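Local coordinates for ADP-ribosylglycohydrolase (PDB 2YZV), which belongs to the ADP-ribosylglycohydrolase family of all-helical proteins and holds magnesium ions, at residues Phe74-Arg88 / Arg106-Ala120. Numbering follows the deposited sequence.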
ATOM      1  N   PHE A  74       5.793 -10.870  13.850  1.00 18.13           N
ATOM      2  CA  PHE A  74       6.517 -10.758  12.591  1.00 18.27           C
ATOM      3  C   PHE A  74       7.181 -12.087  12.254  1.00 17.41           C
ATOM      4  O   PHE A  74       8.234 -12.427  12.801  1.00 18.19           O
ATOM      5  CB  PHE A  74       7.574  -9.660  12.673  1.00 17.98           C
ATOM      6  CG  PHE A  74       8.108  -9.253  11.336  1.00 19.00           C
ATOM      7  CD1 PHE A  74       7.357  -8.435  10.499  1.00 17.46           C
ATOM      8  CD2 PHE A  74       9.334  -9.731  10.884  1.00 19.03           C
ATOM      9  CE1 PHE A  74       7.816  -8.104   9.230  1.00 18.66           C
ATOM     10  CE2 PHE A  74       9.802  -9.406   9.616  1.00 19.86           C
ATOM     11  CZ  PHE A  74       9.040  -8.589   8.784  1.00 18.78           C
ATOM     12  N   ASP A  75       6.563 -12.825  11.340  1.00 16.38           N
ATOM     13  CA  ASP A  75       7.042 -14.140  10.937  1.00 16.88           C
ATOM     14  C   ASP A  75       6.975 -14.283   9.414  1.00 16.01           C
ATOM     15  O   ASP A  75       5.964 -14.727   8.869  1.00 14.64           O
ATOM     16  CB  ASP A  75       6.161 -15.192  11.626  1.00 18.89           C
ATOM     17  CG  ASP A  75       6.599 -16.615  11.354  1.00 21.20           C
ATOM     18  OD1 ASP A  75       6.021 -17.530  11.984  1.00 24.10           O
ATOM     19  OD2 ASP A  75       7.502 -16.828  10.523  1.00 22.34           O
ATOM     20  N   PRO A  76       8.055 -13.898   8.707  1.00 14.74           N
ATOM     21  CA  PRO A  76       8.097 -13.990   7.243  1.00 15.34           C
ATOM     22  C   PRO A  76       7.784 -15.382   6.700  1.00 15.00           C
ATOM     23  O   PRO A  76       7.167 -15.517   5.645  1.00 16.27           O
ATOM     24  CB  PRO A  76       9.518 -13.541   6.911  1.00 14.03           C
ATOM     25  CG  PRO A  76       9.784 -12.520   7.972  1.00 16.78           C
ATOM     26  CD  PRO A  76       9.263 -13.226   9.217  1.00 15.53           C
ATOM     27  N   LYS A  77       8.215 -16.417   7.410  1.00 16.14           N
ATOM     28  CA  LYS A  77       7.941 -17.773   6.962  1.00 17.52           C
ATOM     29  C   LYS A  77       6.426 -17.987   6.905  1.00 16.53           C
ATOM     30  O   LYS A  77       5.908 -18.509   5.922  1.00 16.96           O
ATOM     31  CB  LYS A  77       8.582 -18.795   7.905  1.00 19.71           C
ATOM     32  CG  LYS A  77       8.290 -20.232   7.527  1.00 23.81           C
ATOM     33  CD  LYS A  77       8.977 -21.209   8.470  1.00 28.29           C
ATOM     34  CE  LYS A  77       8.656 -22.646   8.085  1.00 31.28           C
ATOM     35  NZ  LYS A  77       9.006 -22.915   6.662  1.00 33.33           N
ATOM     36  N   ASP A  78       5.724 -17.568   7.956  1.00 16.67           N
ATOM     37  CA  ASP A  78       4.273 -17.718   8.002  1.00 16.41           C
ATOM     38  C   ASP A  78       3.607 -16.829   6.956  1.00 15.99           C
ATOM     39  O   ASP A  78       2.588 -17.196   6.373  1.00 15.53           O
ATOM     40  CB  ASP A  78       3.741 -17.371   9.394  1.00 16.65           C
ATOM     41  CG  ASP A  78       2.233 -17.511   9.491  1.00 18.28           C
ATOM     42  OD1 ASP A  78       1.530 -16.480   9.439  1.00 17.88           O
ATOM     43  OD2 ASP A  78       1.746 -18.655   9.605  1.00 19.82           O
ATOM     44  N   GLN A  79       4.185 -15.657   6.718  1.00 15.47           N
ATOM     45  CA  GLN A  79       3.633 -14.755   5.717  1.00 14.30           C
ATOM     46  C   GLN A  79       3.621 -15.464   4.371  1.00 15.95           C
ATOM     47  O   GLN A  79       2.609 -15.470   3.667  1.00 16.56           O
ATOM     48  CB  GLN A  79       4.479 -13.486   5.623  1.00 14.17           C
ATOM     49  CG  GLN A  79       4.299 -12.548   6.800  1.00 13.81           C
ATOM     50  CD  GLN A  79       5.387 -11.497   6.877  1.00 15.75           C
ATOM     51  OE1 GLN A  79       5.989 -11.131   5.864  1.00 17.04           O
ATOM     52  NE2 GLN A  79       5.637 -10.993   8.081  1.00 15.98           N
ATOM     53  N   MET A  80       4.750 -16.079   4.029  1.00 15.33           N
ATOM     54  CA  MET A  80       4.883 -16.788   2.767  1.00 15.32           C
ATOM     55  C   MET A  80       4.020 -18.043   2.700  1.00 16.37           C
ATOM     56  O   MET A  80       3.524 -18.390   1.631  1.00 16.72           O
ATOM     57  CB  MET A  80       6.357 -17.122   2.511  1.00 14.72           C
ATOM     58  CG  MET A  80       7.208 -15.893   2.196  1.00 15.18           C
ATOM     59  SD  MET A  80       6.764 -15.102   0.621  1.00 13.05           S
ATOM     60  CE  MET A  80       7.860 -15.996  -0.507  1.00 11.58           C
ATOM     61  N   ASP A  81       3.832 -18.724   3.829  1.00 16.38           N
ATOM     62  CA  ASP A  81       2.983 -19.910   3.832  1.00 18.80           C
ATOM     63  C   ASP A  81       1.587 -19.462   3.406  1.00 19.51           C
ATOM     64  O   ASP A  81       0.914 -20.135   2.624  1.00 19.26           O
ATOM     65  CB  ASP A  81       2.899 -20.547   5.225  1.00 19.49           C
ATOM     66  CG  ASP A  81       4.185 -21.239   5.637  1.00 21.65           C
ATOM     67  OD1 ASP A  81       4.860 -21.817   4.760  1.00 22.07           O
ATOM     68  OD2 ASP A  81       4.509 -21.221   6.844  1.00 23.29           O
ATOM     69  N   ARG A  82       1.161 -18.313   3.920  1.00 19.00           N
ATOM     70  CA  ARG A  82      -0.155 -17.783   3.593  1.00 20.69           C
ATOM     71  C   ARG A  82      -0.247 -17.292   2.150  1.00 21.31           C
ATOM     72  O   ARG A  82      -1.232 -17.574   1.469  1.00 21.84           O
ATOM     73  CB  ARG A  82      -0.524 -16.654   4.557  1.00 20.52           C
ATOM     74  CG  ARG A  82      -0.667 -17.102   6.005  1.00 21.02           C
ATOM     75  CD  ARG A  82      -0.956 -15.915   6.911  1.00 24.12           C
ATOM     76  NE  ARG A  82      -0.930 -16.270   8.327  1.00 26.33           N
ATOM     77  CZ  ARG A  82      -1.876 -16.966   8.948  1.00 29.09           C
ATOM     78  NH1 ARG A  82      -2.944 -17.390   8.285  1.00 31.58           N
ATOM     79  NH2 ARG A  82      -1.751 -17.242  10.238  1.00 29.73           N
ATOM     80  N   TYR A  83       0.763 -16.561   1.677  1.00 21.85           N
ATOM     81  CA  TYR A  83       0.735 -16.075   0.298  1.00 22.37           C
ATOM     82  C   TYR A  83       0.680 -17.260  -0.656  1.00 24.50           C
ATOM     83  O   TYR A  83      -0.070 -17.254  -1.631  1.00 24.88           O
ATOM     84  CB  TYR A  83       1.979 -15.248  -0.051  1.00 19.91           C
ATOM     85  CG  TYR A  83       2.191 -13.973   0.736  1.00 18.68           C
ATOM     86  CD1 TYR A  83       1.116 -13.221   1.212  1.00 18.32           C
ATOM     87  CD2 TYR A  83       3.480 -13.494   0.969  1.00 17.15           C
ATOM     88  CE1 TYR A  83       1.324 -12.026   1.903  1.00 17.99           C
ATOM     89  CE2 TYR A  83       3.698 -12.306   1.650  1.00 17.95           C
ATOM     90  CZ  TYR A  83       2.621 -11.576   2.117  1.00 16.46           C
ATOM     91  OH  TYR A  83       2.849 -10.398   2.792  1.00 17.81           O
ATOM     92  N   LEU A  84       1.496 -18.273  -0.372  1.00 25.20           N
ATOM     93  CA  LEU A  84       1.562 -19.470  -1.201  1.00 28.23           C
ATOM     94  C   LEU A  84       0.225 -20.198  -1.219  1.00 30.24           C
ATOM     95  O   LEU A  84      -0.236 -20.649  -2.267  1.00 30.16           O
ATOM     96  CB  LEU A  84       2.655 -20.409  -0.679  1.00 26.79           C
ATOM     97  CG  LEU A  84       2.875 -21.719  -1.441  1.00 26.76           C
ATOM     98  CD1 LEU A  84       3.281 -21.421  -2.875  1.00 26.79           C
ATOM     99  CD2 LEU A  84       3.950 -22.541  -0.742  1.00 26.69           C
ATOM    100  N   ARG A  85      -0.390 -20.309  -0.048  1.00 32.87           N
ATOM    101  CA  ARG A  85      -1.673 -20.984   0.089  1.00 35.77           C
ATOM    102  C   ARG A  85      -2.747 -20.249  -0.709  1.00 37.17           C
ATOM    103  O   ARG A  85      -3.647 -20.871  -1.271  1.00 37.48           O
ATOM    104  CB  ARG A  85      -2.051 -21.059   1.570  1.00 37.25           C
ATOM    105  CG  ARG A  85      -3.294 -21.867   1.882  1.00 40.83           C
ATOM    106  CD  ARG A  85      -3.291 -22.276   3.349  1.00 42.89           C
ATOM    107  NE  ARG A  85      -3.055 -21.135   4.232  1.00 45.47           N
ATOM    108  CZ  ARG A  85      -2.772 -21.236   5.527  1.00 46.13           C
ATOM    109  NH1 ARG A  85      -2.687 -22.430   6.098  1.00 46.85           N
ATOM    110  NH2 ARG A  85      -2.570 -20.144   6.252  1.00 46.27           N
ATOM    111  N   TRP A  86      -2.644 -18.924  -0.761  1.00 38.31           N
ATOM    112  CA  TRP A  86      -3.601 -18.114  -1.507  1.00 39.11           C
ATOM    113  C   TRP A  86      -3.292 -18.187  -2.999  1.00 39.71           C
ATOM    114  O   TRP A  86      -4.196 -18.180  -3.836  1.00 39.17           O
ATOM    115  CB  TRP A  86      -3.550 -16.658  -1.030  1.00 40.63           C
ATOM    116  CG  TRP A  86      -4.278 -15.696  -1.929  1.00 42.25           C
ATOM    117  CD1 TRP A  86      -3.757 -15.011  -2.989  1.00 42.60           C
ATOM    118  CD2 TRP A  86      -5.666 -15.346  -1.866  1.00 43.23           C
ATOM    119  NE1 TRP A  86      -4.735 -14.255  -3.592  1.00 43.29           N
ATOM    120  CE2 TRP A  86      -5.917 -14.441  -2.923  1.00 43.32           C
ATOM    121  CE3 TRP A  86      -6.724 -15.707  -1.020  1.00 43.54           C
ATOM    122  CZ2 TRP A  86      -7.182 -13.894  -3.158  1.00 44.65           C
ATOM    123  CZ3 TRP A  86      -7.985 -15.163  -1.254  1.00 44.46           C
ATOM    124  CH2 TRP A  86      -8.201 -14.265  -2.316  1.00 45.20           C
ATOM    125  N   TYR A  87      -2.006 -18.263  -3.318  1.00 40.00           N
ATOM    126  CA  TYR A  87      -1.548 -18.339  -4.699  1.00 41.17           C
ATOM    127  C   TYR A  87      -1.964 -19.651  -5.357  1.00 42.31           C
ATOM    128  O   TYR A  87      -2.378 -19.667  -6.516  1.00 41.77           O
ATOM    129  CB  TYR A  87      -0.024 -18.198  -4.745  1.00 41.38           C
ATOM    130  CG  TYR A  87       0.590 -18.435  -6.105  1.00 42.18           C
ATOM    131  CD1 TYR A  87       0.251 -17.636  -7.197  1.00 42.69           C
ATOM    132  CD2 TYR A  87       1.523 -19.455  -6.300  1.00 42.81           C
ATOM    133  CE1 TYR A  87       0.827 -17.846  -8.450  1.00 43.24           C
ATOM    134  CE2 TYR A  87       2.106 -19.672  -7.549  1.00 43.14           C
ATOM    135  CZ  TYR A  87       1.754 -18.864  -8.617  1.00 43.36           C
ATOM    136  OH  TYR A  87       2.332 -19.071  -9.849  1.00 44.44           O
ATOM    137  N   ARG A  88      -1.858 -20.749  -4.614  1.00 43.62           N
ATOM    138  CA  ARG A  88      -2.214 -22.059  -5.143  1.00 45.65           C
ATOM    139  C   ARG A  88      -3.718 -22.288  -5.248  1.00 46.82           C
ATOM    140  O   ARG A  88      -4.173 -23.053  -6.098  1.00 47.26           O
ATOM    141  CB  ARG A  88      -1.582 -23.166  -4.295  1.00 45.48           C
ATOM    142  CG  ARG A  88      -0.064 -23.180  -4.343  1.00 46.13           C
ATOM    143  CD  ARG A  88       0.494 -24.510  -3.860  1.00 46.64           C
ATOM    144  NE  ARG A  88       1.952 -24.561  -3.931  1.00 46.98           N
ATOM    145  CZ  ARG A  88       2.660 -24.350  -5.038  1.00 46.74           C
ATOM    146  NH1 ARG A  88       2.050 -24.068  -6.182  1.00 46.91           N
ATOM    147  NH2 ARG A  88       3.984 -24.425  -5.003  1.00 46.36           N
ATOM    148  N   ARG A 106       5.148 -14.597  -8.316  1.00 27.65           N
ATOM    149  CA  ARG A 106       4.860 -16.017  -8.480  1.00 27.67           C
ATOM    150  C   ARG A 106       6.164 -16.798  -8.392  1.00 25.25           C
ATOM    151  O   ARG A 106       6.203 -17.904  -7.850  1.00 25.38           O
ATOM    152  CB  ARG A 106       4.174 -16.289  -9.823  1.00 30.38           C
ATOM    153  CG  ARG A 106       5.026 -16.017 -11.048  1.00 36.42           C
ATOM    154  CD  ARG A 106       4.268 -16.375 -12.318  1.00 39.85           C
ATOM    155  NE  ARG A 106       5.039 -16.086 -13.524  1.00 43.55           N
ATOM    156  CZ  ARG A 106       4.576 -16.244 -14.760  1.00 45.14           C
ATOM    157  NH1 ARG A 106       3.341 -16.692 -14.955  1.00 46.51           N
ATOM    158  NH2 ARG A 106       5.344 -15.954 -15.801  1.00 46.18           N
ATOM    159  N   ARG A 107       7.233 -16.212  -8.919  1.00 24.05           N
ATOM    160  CA  ARG A 107       8.544 -16.845  -8.885  1.00 22.65           C
ATOM    161  C   ARG A 107       9.053 -16.909  -7.446  1.00 20.70           C
ATOM    162  O   ARG A 107       9.623 -17.915  -7.025  1.00 18.52           O
ATOM    163  CB  ARG A 107       9.527 -16.067  -9.763  1.00 26.04           C
ATOM    164  CG  ARG A 107      10.964 -16.562  -9.694  1.00 29.19           C
ATOM    165  CD  ARG A 107      11.740 -16.121 -10.922  1.00 32.87           C
ATOM    166  NE  ARG A 107      11.516 -14.712 -11.223  1.00 36.23           N
ATOM    167  CZ  ARG A 107      11.912 -14.114 -12.341  1.00 38.20           C
ATOM    168  NH1 ARG A 107      12.559 -14.805 -13.272  1.00 39.24           N
ATOM    169  NH2 ARG A 107      11.650 -12.828 -12.536  1.00 38.96           N
ATOM    170  N   ALA A 108       8.839 -15.834  -6.694  1.00 19.06           N
ATOM    171  CA  ALA A 108       9.272 -15.794  -5.304  1.00 16.37           C
ATOM    172  C   ALA A 108       8.546 -16.878  -4.512  1.00 16.14           C
ATOM    173  O   ALA A 108       9.148 -17.576  -3.699  1.00 14.14           O
ATOM    174  CB  ALA A 108       8.987 -14.421  -4.703  1.00 18.33           C
ATOM    175  N   LEU A 109       7.248 -17.024  -4.755  1.00 14.90           N
ATOM    176  CA  LEU A 109       6.471 -18.032  -4.046  1.00 14.50           C
ATOM    177  C   LEU A 109       6.935 -19.451  -4.372  1.00 14.74           C
ATOM    178  O   LEU A 109       7.006 -20.302  -3.486  1.00 14.94           O
ATOM    179  CB  LEU A 109       4.981 -17.868  -4.363  1.00 15.61           C
ATOM    180  CG  LEU A 109       4.387 -16.532  -3.900  1.00 19.48           C
ATOM    181  CD1 LEU A 109       2.920 -16.460  -4.285  1.00 19.31           C
ATOM    182  CD2 LEU A 109       4.547 -16.387  -2.394  1.00 18.32           C
ATOM    183  N   GLU A 110       7.256 -19.713  -5.635  1.00 14.55           N
ATOM    184  CA  GLU A 110       7.723 -21.043  -6.016  1.00 14.85           C
ATOM    185  C   GLU A 110       9.150 -21.271  -5.519  1.00 13.30           C
ATOM    186  O   GLU A 110       9.549 -22.407  -5.259  1.00 13.45           O
ATOM    187  CB  GLU A 110       7.661 -21.225  -7.534  1.00 14.26           C
ATOM    188  CG  GLU A 110       6.244 -21.286  -8.100  1.00 18.33           C
ATOM    189  CD  GLU A 110       5.439 -22.464  -7.571  1.00 20.98           C
ATOM    190  OE1 GLU A 110       6.033 -23.390  -6.976  1.00 21.13           O
ATOM    191  OE2 GLU A 110       4.203 -22.471  -7.766  1.00 22.79           O
ATOM    192  N   ARG A 111       9.918 -20.192  -5.391  1.00 12.92           N
ATOM    193  CA  ARG A 111      11.284 -20.297  -4.888  1.00 13.86           C
ATOM    194  C   ARG A 111      11.188 -20.721  -3.423  1.00 13.35           C
ATOM    195  O   ARG A 111      11.908 -21.610  -2.973  1.00 14.02           O
ATOM    196  CB  ARG A 111      12.000 -18.945  -5.003  1.00 14.36           C
ATOM    197  CG  ARG A 111      13.423 -18.927  -4.465  1.00 18.61           C
ATOM    198  CD  ARG A 111      14.095 -17.574  -4.710  1.00 18.99           C
ATOM    199  NE  ARG A 111      14.410 -17.338  -6.122  1.00 21.49           N
ATOM    200  CZ  ARG A 111      13.855 -16.395  -6.881  1.00 21.88           C
ATOM    201  NH1 ARG A 111      12.935 -15.578  -6.381  1.00 23.49           N
ATOM    202  NH2 ARG A 111      14.230 -16.259  -8.147  1.00 23.13           N
ATOM    203  N   TYR A 112      10.280 -20.088  -2.684  1.00 13.52           N
ATOM    204  CA  TYR A 112      10.074 -20.417  -1.279  1.00 13.78           C
ATOM    205  C   TYR A 112       9.580 -21.858  -1.135  1.00 13.94           C
ATOM    206  O   TYR A 112      10.053 -22.613  -0.281  1.00 14.21           O
ATOM    207  CB  TYR A 112       9.048 -19.466  -0.653  1.00 13.20           C
ATOM    208  CG  TYR A 112       8.583 -19.917   0.710  1.00 14.00           C
ATOM    209  CD1 TYR A 112       9.467 -19.955   1.787  1.00 13.11           C
ATOM    210  CD2 TYR A 112       7.275 -20.358   0.913  1.00 15.28           C
ATOM    211  CE1 TYR A 112       9.066 -20.424   3.031  1.00 15.22           C
ATOM    212  CE2 TYR A 112       6.861 -20.829   2.156  1.00 15.98           C
ATOM    213  CZ  TYR A 112       7.764 -20.859   3.208  1.00 17.42           C
ATOM    214  OH  TYR A 112       7.375 -21.327   4.441  1.00 19.77           O
ATOM    215  N   ALA A 113       8.624 -22.235  -1.975  1.00 13.85           N
ATOM    216  CA  ALA A 113       8.061 -23.576  -1.927  1.00 13.83           C
ATOM    217  C   ALA A 113       9.124 -24.649  -2.122  1.00 14.10           C
ATOM    218  O   ALA A 113       9.040 -25.726  -1.535  1.00 15.99           O
ATOM    219  CB  ALA A 113       6.973 -23.722  -2.990  1.00 16.35           C
ATOM    220  N   ALA A 114      10.132 -24.350  -2.934  1.00 13.05           N
ATOM    221  CA  ALA A 114      11.180 -25.322  -3.212  1.00 14.11           C
ATOM    222  C   ALA A 114      12.382 -25.287  -2.278  1.00 15.22           C
ATOM    223  O   ALA A 114      13.008 -26.325  -2.036  1.00 16.31           O
ATOM    224  CB  ALA A 114      11.654 -25.164  -4.648  1.00 15.06           C
ATOM    225  N   THR A 115      12.703 -24.109  -1.751  1.00 12.45           N
ATOM    226  CA  THR A 115      13.878 -23.963  -0.890  1.00 13.65           C
ATOM    227  C   THR A 115      13.628 -23.694   0.584  1.00 13.17           C
ATOM    228  O   THR A 115      14.521 -23.906   1.408  1.00 13.54           O
ATOM    229  CB  THR A 115      14.792 -22.831  -1.394  1.00 13.11           C
ATOM    230  OG1 THR A 115      14.143 -21.566  -1.196  1.00 13.23           O
ATOM    231  CG2 THR A 115      15.094 -23.014  -2.873  1.00 14.96           C
ATOM    232  N   GLY A 116      12.431 -23.222   0.915  1.00 12.93           N
ATOM    233  CA  GLY A 116      12.126 -22.915   2.302  1.00 12.08           C
ATOM    234  C   GLY A 116      12.636 -21.546   2.730  1.00 12.19           C
ATOM    235  O   GLY A 116      12.471 -21.161   3.887  1.00 12.83           O
ATOM    236  N   ASP A 117      13.261 -20.814   1.808  1.00 11.15           N
ATOM    237  CA  ASP A 117      13.781 -19.475   2.102  1.00 11.02           C
ATOM    238  C   ASP A 117      12.626 -18.473   2.050  1.00 11.71           C
ATOM    239  O   ASP A 117      12.093 -18.193   0.982  1.00 11.29           O
ATOM    240  CB  ASP A 117      14.843 -19.090   1.066  1.00 11.28           C
ATOM    241  CG  ASP A 117      15.446 -17.716   1.321  1.00 10.95           C
ATOM    242  OD1 ASP A 117      15.075 -17.070   2.327  1.00 10.65           O
ATOM    243  OD2 ASP A 117      16.296 -17.285   0.508  1.00 12.14           O
ATOM    244  N   PRO A 118      12.231 -17.916   3.205  1.00 11.59           N
ATOM    245  CA  PRO A 118      11.125 -16.952   3.215  1.00 13.31           C
ATOM    246  C   PRO A 118      11.426 -15.638   2.498  1.00 13.53           C
ATOM    247  O   PRO A 118      10.513 -14.986   1.989  1.00 13.35           O
ATOM    248  CB  PRO A 118      10.849 -16.760   4.701  1.00 14.80           C
ATOM    249  CG  PRO A 118      12.197 -16.940   5.315  1.00 17.39           C
ATOM    250  CD  PRO A 118      12.761 -18.126   4.563  1.00 13.13           C
ATOM    251  N   TYR A 119      12.696 -15.249   2.459  1.00 12.81           N
ATOM    252  CA  TYR A 119      13.085 -14.011   1.786  1.00 13.23           C
ATOM    253  C   TYR A 119      13.453 -14.390   0.361  1.00 12.92           C
ATOM    254  O   TYR A 119      14.605 -14.262  -0.065  1.00 13.69           O
ATOM    255  CB  TYR A 119      14.268 -13.382   2.517  1.00 13.01           C
ATOM    256  CG  TYR A 119      13.935 -13.025   3.944  1.00 13.30           C
ATOM    257  CD1 TYR A 119      12.975 -12.054   4.233  1.00 10.69           C
ATOM    258  CD2 TYR A 119      14.559 -13.670   5.008  1.00 13.17           C
ATOM    259  CE1 TYR A 119      12.646 -11.732   5.549  1.00 14.71           C
ATOM    260  CE2 TYR A 119      14.236 -13.357   6.328  1.00 15.39           C
ATOM    261  CZ  TYR A 119      13.279 -12.389   6.589  1.00 14.11           C
ATOM    262  OH  TYR A 119      12.957 -12.078   7.890  1.00 16.74           O
ATOM    263  N   ALA A 120      12.441 -14.849  -0.370  1.00 12.18           N
ATOM    264  CA  ALA A 120      12.605 -15.331  -1.734  1.00 13.38           C
ATOM    265  C   ALA A 120      12.649 -14.295  -2.845  1.00 15.52           C
ATOM    266  O   ALA A 120      12.685 -14.654  -4.019  1.00 17.74           O
ATOM    267  CB  ALA A 120      11.526 -16.355  -2.032  1.00 13.96           C
TER
HETATM  268  O   HOH W   1      12.381 -22.649   6.112  1.00 34.99           O
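Two groups grip the hydroxyl of Y112: Y112 OH donates to D81 OD1 at 2.6 Å and accepts from K77 NZ at 3.2 Å. The carboxylate oxygen is met from above its own plane (43° out), yet lies at the edge of the phenol ring. K77 can reach back because its otherwise extended chain bends at the last torsion (chi4 55°). The ammonium of K77 and the carboxylate of D81 would probably polarise the hydroxyl between them. The same ring is covered on one face by M80, whose CB stands 3.8 Å from the Y112 centroid in a CH-pi contact, while M80 CE curls back to Y112 CB. Y112 is thus a knob among K77, M80, D81 and L84.

L109 is a second knob, set among M80, Y83, L84 and Y87, with its two methyls dividing the hole: CD1 meets Y87 CB at 3.4 Å and CD2 meets Y83 CB at 3.7 Å. At the C-terminal end of 74-88, R88 forms an end-on, two-nitrogen salt bridge with E110, NH2 to OE1 (3.0 Å) and NH1 to OE2 (3.1 Å), both on the syn side. Beyond the C-terminal end of helix 106-115, the phenol end of Y119 crosses P76 at a slant, touching P76 CG, and Y119 OH bonds R153 NE of helix 147-156.

The axes of helical segments 76-88 and 106-115 pass 9.9 Å apart at -115°, a steep crossing; with Y112 and L109 each set in a hole of four side chains, this is knobs-into-holes packing in an all-helical fold.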